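PDB 4R3U: 2-hydroxyisobutanoyl-CoA mutase large subunit from Aquincola tertiaricarbonis, which catalyses, together with its cobalamin-binding small subunit, the reversible isomerization of 2-hydroxyisobutanoyl-CoA and (3S)-3-hydroxybutanoyl-CoA. Local coordinates for residues A102-T110 against V148-D156; K520-L528 against L542-A551. All blocks are in the same frame, centred on the assembly; numbering follows the deposited sequence.

Contact 1 (A102-T110 against V148-D156); sequences AGFGTGEDT and VGREGVAID. With 5AD (5'-deoxyadenosine), chain G.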
loop_
_atom_site.group_PDB
_atom_site.type_symbol
_atom_site.label_atom_id
_atom_site.label_comp_id
_atom_site.label_asym_id
_atom_site.label_seq_id
_atom_site.Cartn_x
_atom_site.Cartn_y
_atom_site.Cartn_z
ATOM N N ALA A 102 -15.063 16.706 1.337
ATOM C CA ALA A 102 -15.285 17.500 2.543
ATOM C C ALA A 102 -16.773 17.900 2.538
ATOM O O ALA A 102 -17.301 18.317 1.498
ATOM C CB ALA A 102 -14.397 18.746 2.538
ATOM N N GLY A 103 -17.432 17.742 3.685
ATOM C CA GLY A 103 -18.829 18.115 3.799
ATOM C C GLY A 103 -19.425 17.782 5.139
ATOM O O GLY A 103 -19.464 16.619 5.529
ATOM N N PHE A 104 -19.876 18.815 5.859
ATOM C CA PHE A 104 -20.556 18.757 7.157
ATOM C C PHE A 104 -20.954 20.155 7.594
ATOM O O PHE A 104 -20.311 21.136 7.209
ATOM C CB PHE A 104 -19.740 18.047 8.253
ATOM C CG PHE A 104 -18.382 18.634 8.553
ATOM C CD1 PHE A 104 -17.249 18.179 7.887
ATOM C CD2 PHE A 104 -18.225 19.602 9.540
ATOM C CE1 PHE A 104 -15.998 18.729 8.158
ATOM C CE2 PHE A 104 -16.971 20.125 9.833
ATOM C CZ PHE A 104 -15.868 19.691 9.137
ATOM N N GLY A 105 -22.007 20.214 8.390
ATOM C CA GLY A 105 -22.540 21.435 8.967
ATOM C C GLY A 105 -22.943 22.447 7.929
ATOM O O GLY A 105 -23.557 22.098 6.912
ATOM N N THR A 106 -22.579 23.708 8.185
ATOM C CA THR A 106 -22.849 24.843 7.300
ATOM C C THR A 106 -21.628 25.096 6.394
ATOM O O THR A 106 -20.579 24.464 6.583
ATOM C CB THR A 106 -23.281 26.084 8.125
ATOM O OG1 THR A 106 -22.188 26.605 8.878
ATOM C CG2 THR A 106 -24.517 25.841 9.014
ATOM N N GLY A 107 -21.777 26.007 5.432
ATOM C CA GLY A 107 -20.730 26.404 4.501
ATOM C C GLY A 107 -19.409 26.692 5.179
ATOM O O GLY A 107 -18.372 26.151 4.772
ATOM N N GLU A 108 -19.463 27.492 6.273
ATOM C CA GLU A 108 -18.335 27.892 7.139
ATOM C C GLU A 108 -17.584 26.708 7.688
ATOM O O GLU A 108 -16.357 26.744 7.735
ATOM C CB GLU A 108 -18.837 28.722 8.327
ATOM C CG GLU A 108 -19.474 30.039 7.938
ATOM C CD GLU A 108 -20.985 30.016 7.873
ATOM O OE1 GLU A 108 -21.554 28.946 7.563
ATOM O OE2 GLU A 108 -21.603 31.067 8.154
ATOM N N ASP A 109 -18.320 25.655 8.116
ATOM C CA ASP A 109 -17.755 24.434 8.668
ATOM C C ASP A 109 -16.904 23.672 7.628
ATOM O O ASP A 109 -15.731 23.372 7.887
ATOM C CB ASP A 109 -18.858 23.557 9.305
ATOM C CG ASP A 109 -19.633 24.255 10.416
ATOM O OD1 ASP A 109 -19.013 25.035 11.178
ATOM O OD2 ASP A 109 -20.859 24.019 10.527
ATOM N N THR A 110 -17.486 23.405 6.451
ATOM C CA THR A 110 -16.832 22.724 5.315
ATOM C C THR A 110 -15.700 23.594 4.734
ATOM O O THR A 110 -14.695 23.046 4.284
ATOM C CB THR A 110 -17.898 22.290 4.272
ATOM O OG1 THR A 110 -18.822 21.436 4.933
ATOM C CG2 THR A 110 -17.307 21.539 3.104
ATOM N N VAL A 148 -29.990 17.950 8.803
ATOM C CA VAL A 148 -29.266 19.162 8.350
ATOM C C VAL A 148 -27.770 19.123 8.717
ATOM O O VAL A 148 -27.447 19.000 9.898
ATOM C CB VAL A 148 -29.928 20.490 8.817
ATOM C CG1 VAL A 148 -29.302 21.678 8.091
ATOM C CG2 VAL A 148 -31.436 20.459 8.607
ATOM N N GLY A 149 -26.900 19.239 7.704
ATOM C CA GLY A 149 -25.447 19.264 7.834
ATOM C C GLY A 149 -24.818 18.038 8.457
ATOM O O GLY A 149 -23.642 18.071 8.843
ATOM N N ARG A 150 -25.599 16.942 8.566
ATOM C CA ARG A 150 -25.165 15.687 9.173
ATOM C C ARG A 150 -24.209 14.846 8.292
ATOM O O ARG A 150 -23.081 14.585 8.701
ATOM C CB ARG A 150 -26.396 14.894 9.622
ATOM C CG ARG A 150 -26.057 13.638 10.397
ATOM C CD ARG A 150 -27.280 12.918 10.937
ATOM N NE ARG A 150 -28.022 13.679 11.944
ATOM C CZ ARG A 150 -27.685 13.839 13.225
ATOM N NH1 ARG A 150 -26.593 13.266 13.711
ATOM N NH2 ARG A 150 -28.456 14.560 14.032
ATOM N N GLU A 151 -24.662 14.445 7.079
ATOM C CA GLU A 151 -23.913 13.593 6.133
ATOM C C GLU A 151 -23.078 14.346 5.081
ATOM O O GLU A 151 -22.332 13.729 4.316
ATOM C CB GLU A 151 -24.874 12.589 5.467
ATOM C CG GLU A 151 -25.515 11.604 6.439
ATOM C CD GLU A 151 -25.983 10.326 5.784
ATOM O OE1 GLU A 151 -27.037 10.345 5.108
ATOM O OE2 GLU A 151 -25.284 9.301 5.938
ATOM N N GLY A 152 -23.193 15.668 5.089
ATOM C CA GLY A 152 -22.510 16.587 4.198
ATOM C C GLY A 152 -22.905 18.014 4.507
ATOM O O GLY A 152 -23.640 18.250 5.467
ATOM N N VAL A 153 -22.412 18.982 3.713
ATOM C CA VAL A 153 -22.731 20.386 3.935
ATOM C C VAL A 153 -24.195 20.696 3.533
ATOM O O VAL A 153 -24.739 20.051 2.632
ATOM C CB VAL A 153 -21.696 21.345 3.271
ATOM C CG1 VAL A 153 -21.856 21.407 1.758
ATOM C CG2 VAL A 153 -21.768 22.749 3.858
ATOM N N ALA A 154 -24.810 21.694 4.194
ATOM C CA ALA A 154 -26.145 22.165 3.877
ATOM C C ALA A 154 -26.025 23.362 2.939
ATOM O O ALA A 154 -25.303 24.321 3.256
ATOM C CB ALA A 154 -26.866 22.575 5.147
ATOM N N ILE A 155 -26.682 23.284 1.758
ATOM C CA ILE A 155 -26.752 24.397 0.829
ATOM C C ILE A 155 -28.236 24.624 0.494
ATOM O O ILE A 155 -28.892 23.739 -0.067
ATOM C CB ILE A 155 -25.814 24.343 -0.428
ATOM C CG1 ILE A 155 -24.336 24.002 -0.067
ATOM C CG2 ILE A 155 -25.908 25.669 -1.261
ATOM C CD1 ILE A 155 -23.484 25.127 0.569
ATOM N N ASP A 156 -28.776 25.798 0.884
ATOM C CA ASP A 156 -30.182 26.148 0.608
ATOM C C ASP A 156 -30.227 27.332 -0.304
ATOM O O ASP A 156 -31.104 27.406 -1.146
ATOM C CB ASP A 156 -30.984 26.465 1.896
ATOM C CG ASP A 156 -31.127 25.321 2.880
ATOM O OD1 ASP A 156 -30.992 24.170 2.468
ATOM O OD2 ASP A 156 -31.360 25.586 4.062
HETATM N N1 5AD G . -16.677 14.016 4.268
HETATM C C2 5AD G . -15.750 13.144 3.697
HETATM N N3 5AD G . -16.216 11.965 3.063
HETATM C C4 5AD G . -17.546 11.759 2.949
HETATM N N9 5AD G . -18.261 10.763 2.419
HETATM C C8 5AD G . -19.549 11.107 2.499
HETATM N N7 5AD G . -19.659 12.255 3.145
HETATM C C5 5AD G . -18.418 12.679 3.412
HETATM C C6 5AD G . -17.979 13.779 4.043
HETATM N N6 5AD G . -18.921 14.578 4.514
HETATM C "C1'" 5AD G . -17.849 9.643 1.557
HETATM C "C2'" 5AD G . -17.047 8.569 2.205
HETATM C "C3'" 5AD G . -17.493 7.343 1.426
HETATM C "C4'" 5AD G . -18.540 7.828 0.422
HETATM C "C5'" 5AD G . -19.711 6.853 0.387
HETATM O "O4'" 5AD G . -19.021 8.997 1.036
HETATM O "O2'" 5AD G . -15.659 8.803 1.932
HETATM O "O3'" 5AD G . -16.354 6.763 0.763
HETATM O O HOH W 1 -19.744 14.020 3.693
HETATM O O HOH W 2 -24.590 26.562 4.869
#
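G105 and G149 bring their backbones together with CA atoms 3.8 Å apart, and G103 lies almost as close to G152. G105 N donates to G149 O at 2.7 Å, in the carbonyl plane on a lone pair and nearly straight (165°). G105 O in turn accepts A154 N at 3.0 Å, so one peptide unit on each side of G105 is pinned to the other loop. A CB on G149 would run into G105 CA, and one on G105 into the carboxylate of D109.

V153 carries most of the side-chain contact. Its CG2, anti to the backbone N, reaches T106 O at 3.4 Å, while T110 OG1 presses on V153 CB at 3.3 Å. That hydroxyl also donates to F104 O at 2.7 Å, tilted 20° from the carbonyl plane. A valine in place of T110 is likely to leave F104 O without this donor and its peptide less firmly oriented. Where helix 107-119 starts, T106 N donates to D109 OD2 at 2.9 Å, and R504 salt-bridges the same oxygen. A water joins G107 N to A154 O.

Main-chain bonds at G105 thus hold the two loops together next to the cofactor site, where G103 O faces N6 of 5'-deoxyadenosine, at a modelled separation too short to take literally, and E151 O hydrogen-bonds cobalamin.

Contact 2 (K520-L528 against L542-A551); sequences KVQAMLDQL and LTIELVKAGA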
loop_
_atom_site.group_PDB
_atom_site.type_symbol
_atom_site.label_atom_id
_atom_site.label_comp_id
_atom_site.label_asym_id
_atom_site.label_seq_id
_atom_site.Cartn_x
_atom_site.Cartn_y
_atom_site.Cartn_z
ATOM N N LYS A 520 -40.725 39.667 -7.251
ATOM C CA LYS A 520 -39.812 39.377 -8.364
ATOM C C LYS A 520 -39.398 37.897 -8.396
ATOM O O LYS A 520 -39.370 37.308 -9.478
ATOM C CB LYS A 520 -38.594 40.313 -8.335
ATOM C CG LYS A 520 -37.701 40.226 -9.571
ATOM C CD LYS A 520 -37.055 41.575 -9.914
ATOM C CE LYS A 520 -35.886 41.490 -10.885
ATOM N NZ LYS A 520 -36.229 40.883 -12.208
ATOM N N VAL A 521 -39.105 37.292 -7.219
ATOM C CA VAL A 521 -38.743 35.883 -7.097
ATOM C C VAL A 521 -39.945 34.984 -7.494
ATOM O O VAL A 521 -39.777 34.039 -8.273
ATOM C CB VAL A 521 -38.142 35.547 -5.687
ATOM C CG1 VAL A 521 -37.970 34.028 -5.460
ATOM C CG2 VAL A 521 -36.813 36.264 -5.470
ATOM N N GLN A 522 -41.150 35.306 -6.997
ATOM C CA GLN A 522 -42.359 34.535 -7.330
ATOM C C GLN A 522 -42.695 34.557 -8.809
ATOM O O GLN A 522 -43.053 33.515 -9.364
ATOM C CB GLN A 522 -43.560 34.940 -6.466
ATOM C CG GLN A 522 -43.419 34.528 -4.991
ATOM C CD GLN A 522 -43.109 33.075 -4.789
ATOM O OE1 GLN A 522 -43.715 32.173 -5.393
ATOM N NE2 GLN A 522 -42.140 32.822 -3.938
ATOM N N ALA A 523 -42.524 35.732 -9.448
ATOM C CA ALA A 523 -42.735 35.952 -10.886
ATOM C C ALA A 523 -41.722 35.136 -11.711
ATOM O O ALA A 523 -42.097 34.516 -12.710
ATOM C CB ALA A 523 -42.596 37.428 -11.208
ATOM N N MET A 524 -40.442 35.110 -11.261
ATOM C CA MET A 524 -39.362 34.382 -11.907
ATOM C C MET A 524 -39.600 32.865 -11.801
ATOM O O MET A 524 -39.186 32.132 -12.700
ATOM C CB MET A 524 -38.022 34.750 -11.273
ATOM C CG MET A 524 -37.380 35.999 -11.822
ATOM S SD MET A 524 -35.763 36.294 -11.037
ATOM C CE MET A 524 -35.152 37.600 -12.065
ATOM N N LEU A 525 -40.260 32.397 -10.712
ATOM C CA LEU A 525 -40.608 30.987 -10.541
ATOM C C LEU A 525 -41.696 30.602 -11.558
ATOM O O LEU A 525 -41.647 29.515 -12.133
ATOM C CB LEU A 525 -41.074 30.689 -9.092
ATOM C CG LEU A 525 -39.975 30.616 -8.020
ATOM C CD1 LEU A 525 -40.569 30.521 -6.650
ATOM C CD2 LEU A 525 -38.985 29.466 -8.273
ATOM N N ASP A 526 -42.648 31.519 -11.811
ATOM C CA ASP A 526 -43.712 31.321 -12.790
ATOM C C ASP A 526 -43.108 31.298 -14.199
ATOM O O ASP A 526 -43.620 30.595 -15.073
ATOM C CB ASP A 526 -44.775 32.425 -12.694
ATOM C CG ASP A 526 -45.654 32.444 -11.455
ATOM O OD1 ASP A 526 -45.666 31.436 -10.715
ATOM O OD2 ASP A 526 -46.383 33.451 -11.262
ATOM N N GLN A 527 -42.019 32.067 -14.417
ATOM C CA GLN A 527 -41.311 32.079 -15.694
ATOM C C GLN A 527 -40.589 30.733 -15.848
ATOM O O GLN A 527 -40.563 30.183 -16.942
ATOM C CB GLN A 527 -40.294 33.220 -15.766
ATOM C CG GLN A 527 -40.849 34.610 -15.973
ATOM C CD GLN A 527 -39.823 35.644 -15.575
ATOM O OE1 GLN A 527 -40.041 36.449 -14.665
ATOM N NE2 GLN A 527 -38.655 35.625 -16.215
ATOM N N LEU A 528 -40.021 30.200 -14.760
ATOM C CA LEU A 528 -39.326 28.907 -14.774
ATOM C C LEU A 528 -40.222 27.727 -15.223
ATOM O O LEU A 528 -39.776 26.897 -16.017
ATOM C CB LEU A 528 -38.620 28.627 -13.442
ATOM C CG LEU A 528 -37.572 27.532 -13.472
ATOM C CD1 LEU A 528 -36.271 28.018 -14.148
ATOM C CD2 LEU A 528 -37.327 27.016 -12.078
ATOM N N LEU A 542 -32.371 31.183 -16.295
ATOM C CA LEU A 542 -33.355 31.646 -15.320
ATOM C C LEU A 542 -33.087 31.175 -13.906
ATOM O O LEU A 542 -33.410 31.916 -12.982
ATOM C CB LEU A 542 -34.791 31.328 -15.777
ATOM C CG LEU A 542 -35.943 32.070 -15.122
ATOM C CD1 LEU A 542 -35.701 33.561 -15.073
ATOM C CD2 LEU A 542 -37.186 31.797 -15.863
ATOM N N THR A 543 -32.513 29.956 -13.729
ATOM C CA THR A 543 -32.138 29.422 -12.415
ATOM C C THR A 543 -30.984 30.299 -11.852
ATOM O O THR A 543 -30.960 30.554 -10.641
ATOM C CB THR A 543 -31.774 27.930 -12.472
ATOM O OG1 THR A 543 -32.744 27.211 -13.222
ATOM C CG2 THR A 543 -31.658 27.301 -11.085
ATOM N N ILE A 544 -30.065 30.794 -12.734
ATOM C CA ILE A 544 -28.985 31.723 -12.351
ATOM C C ILE A 544 -29.615 33.033 -11.808
ATOM O O ILE A 544 -29.217 33.491 -10.734
ATOM C CB ILE A 544 -27.899 31.962 -13.466
ATOM C CG1 ILE A 544 -27.211 30.644 -13.890
ATOM C CG2 ILE A 544 -26.825 32.963 -13.000
ATOM C CD1 ILE A 544 -26.567 30.671 -15.283
ATOM N N GLU A 545 -30.646 33.577 -12.492
ATOM C CA GLU A 545 -31.334 34.790 -12.037
ATOM C C GLU A 545 -32.086 34.589 -10.721
ATOM O O GLU A 545 -32.038 35.447 -9.830
ATOM C CB GLU A 545 -32.240 35.357 -13.127
ATOM C CG GLU A 545 -31.476 36.096 -14.220
ATOM C CD GLU A 545 -30.476 37.132 -13.730
ATOM O OE1 GLU A 545 -30.903 38.073 -13.023
ATOM O OE2 GLU A 545 -29.259 36.961 -13.990
ATOM N N LEU A 546 -32.699 33.415 -10.572
ATOM C CA LEU A 546 -33.438 33.024 -9.380
ATOM C C LEU A 546 -32.569 32.982 -8.120
ATOM O O LEU A 546 -32.878 33.684 -7.154
ATOM C CB LEU A 546 -34.135 31.674 -9.598
ATOM C CG LEU A 546 -35.515 31.727 -10.267
ATOM C CD1 LEU A 546 -35.880 30.368 -10.842
ATOM C CD2 LEU A 546 -36.586 32.226 -9.291
ATOM N N VAL A 547 -31.502 32.165 -8.124
ATOM C CA VAL A 547 -30.531 32.050 -7.009
ATOM C C VAL A 547 -29.950 33.434 -6.595
ATOM O O VAL A 547 -29.883 33.738 -5.391
ATOM C CB VAL A 547 -29.444 30.953 -7.220
ATOM C CG1 VAL A 547 -30.087 29.591 -7.471
ATOM C CG2 VAL A 547 -28.459 31.305 -8.330
ATOM N N LYS A 548 -29.637 34.294 -7.610
ATOM C CA LYS A 548 -29.150 35.666 -7.444
ATOM C C LYS A 548 -30.188 36.484 -6.695
ATOM O O LYS A 548 -29.835 37.228 -5.770
ATOM C CB LYS A 548 -28.881 36.328 -8.810
ATOM C CG LYS A 548 -27.486 36.096 -9.340
ATOM C CD LYS A 548 -27.364 36.465 -10.797
ATOM C CE LYS A 548 -25.923 36.684 -11.206
ATOM N NZ LYS A 548 -25.817 37.157 -12.619
ATOM N N ALA A 549 -31.475 36.333 -7.093
ATOM C CA ALA A 549 -32.596 37.078 -6.537
ATOM C C ALA A 549 -32.961 36.703 -5.081
ATOM O O ALA A 549 -33.750 37.405 -4.440
ATOM C CB ALA A 549 -33.798 36.965 -7.468
ATOM N N GLY A 550 -32.366 35.632 -4.580
ATOM C CA GLY A 550 -32.592 35.142 -3.225
ATOM C C GLY A 550 -33.472 33.906 -3.119
ATOM O O GLY A 550 -33.924 33.567 -2.019
ATOM N N ALA A 551 -33.714 33.210 -4.259
ATOM C CA ALA A 551 -34.504 31.976 -4.268
ATOM C C ALA A 551 -33.702 30.865 -3.601
ATOM O O ALA A 551 -32.464 30.797 -3.723
ATOM C CB ALA A 551 -34.838 31.567 -5.698
#
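T543 OG1, touched by L528 CD1 at 3.7 Å from the facing helix, is gripped by two groups of its own surroundings: a hydrogen bond to L539 O and a weak one with W184 NE1. The interface is largely apolar, and no hydrogen bond crosses it. The axes of helices 520-528 and 542-549 run antiparallel at 161° and approach to 9.9 Å.

M524 is a knob seated among L542, E545, L546 and A549. With CG anti to its carbonyl carbon (chi1 -84°) and the chain extended beyond, it reaches across the neighbouring helix until its CE meets E545 CB at 3.8 Å. L546 returns the interlock, sitting among V521, M524, L525 and L528; its CD2 comes to 3.5 Å from M524 CB and also meets the L525 side chain, which lies roughly perpendicular to it. At one end L542 pushes CD2 to 3.4 Å from Q527 CB, while its side chain and that of L528 lie alongside one another, running opposite ways. At the other, V521 CG2 lies 3.7 Å from A549 CB and CG1 4.0 Å from A551 CB, the residues before and after G550, where the helix ends in a Schellman motif.

I556 and L560 of helix 553-564 cover L528 further. Consecutive helices 518-532 and 540-549, antiparallel and briefly connected, form an alpha-alpha hairpin whose faces interlock by reciprocal knobs-into-holes.

From the N terminus, the chain leaves strand 97-102 of the parallel sheet, enters helix 107-119, then passes through strand 125-128 and helix 131-135 before 148-156 returns to close contact 1. That loop encloses 37 residues. Contact 2 opens much later and closes a far shorter one, of 13 residues, between consecutive helices. The two are in series, neither nesting nor crossing. Contact 1 ties barrel loops together beside the cofactors; contact 2 pairs helices of the C-terminal region. Their centres lie 24 Å apart, yet their nearest atoms come to about 4 Å without touching. Helix 501-515 packs on contact 1, and D156 shares a backbone hydrogen bond with M553, just past contact 2.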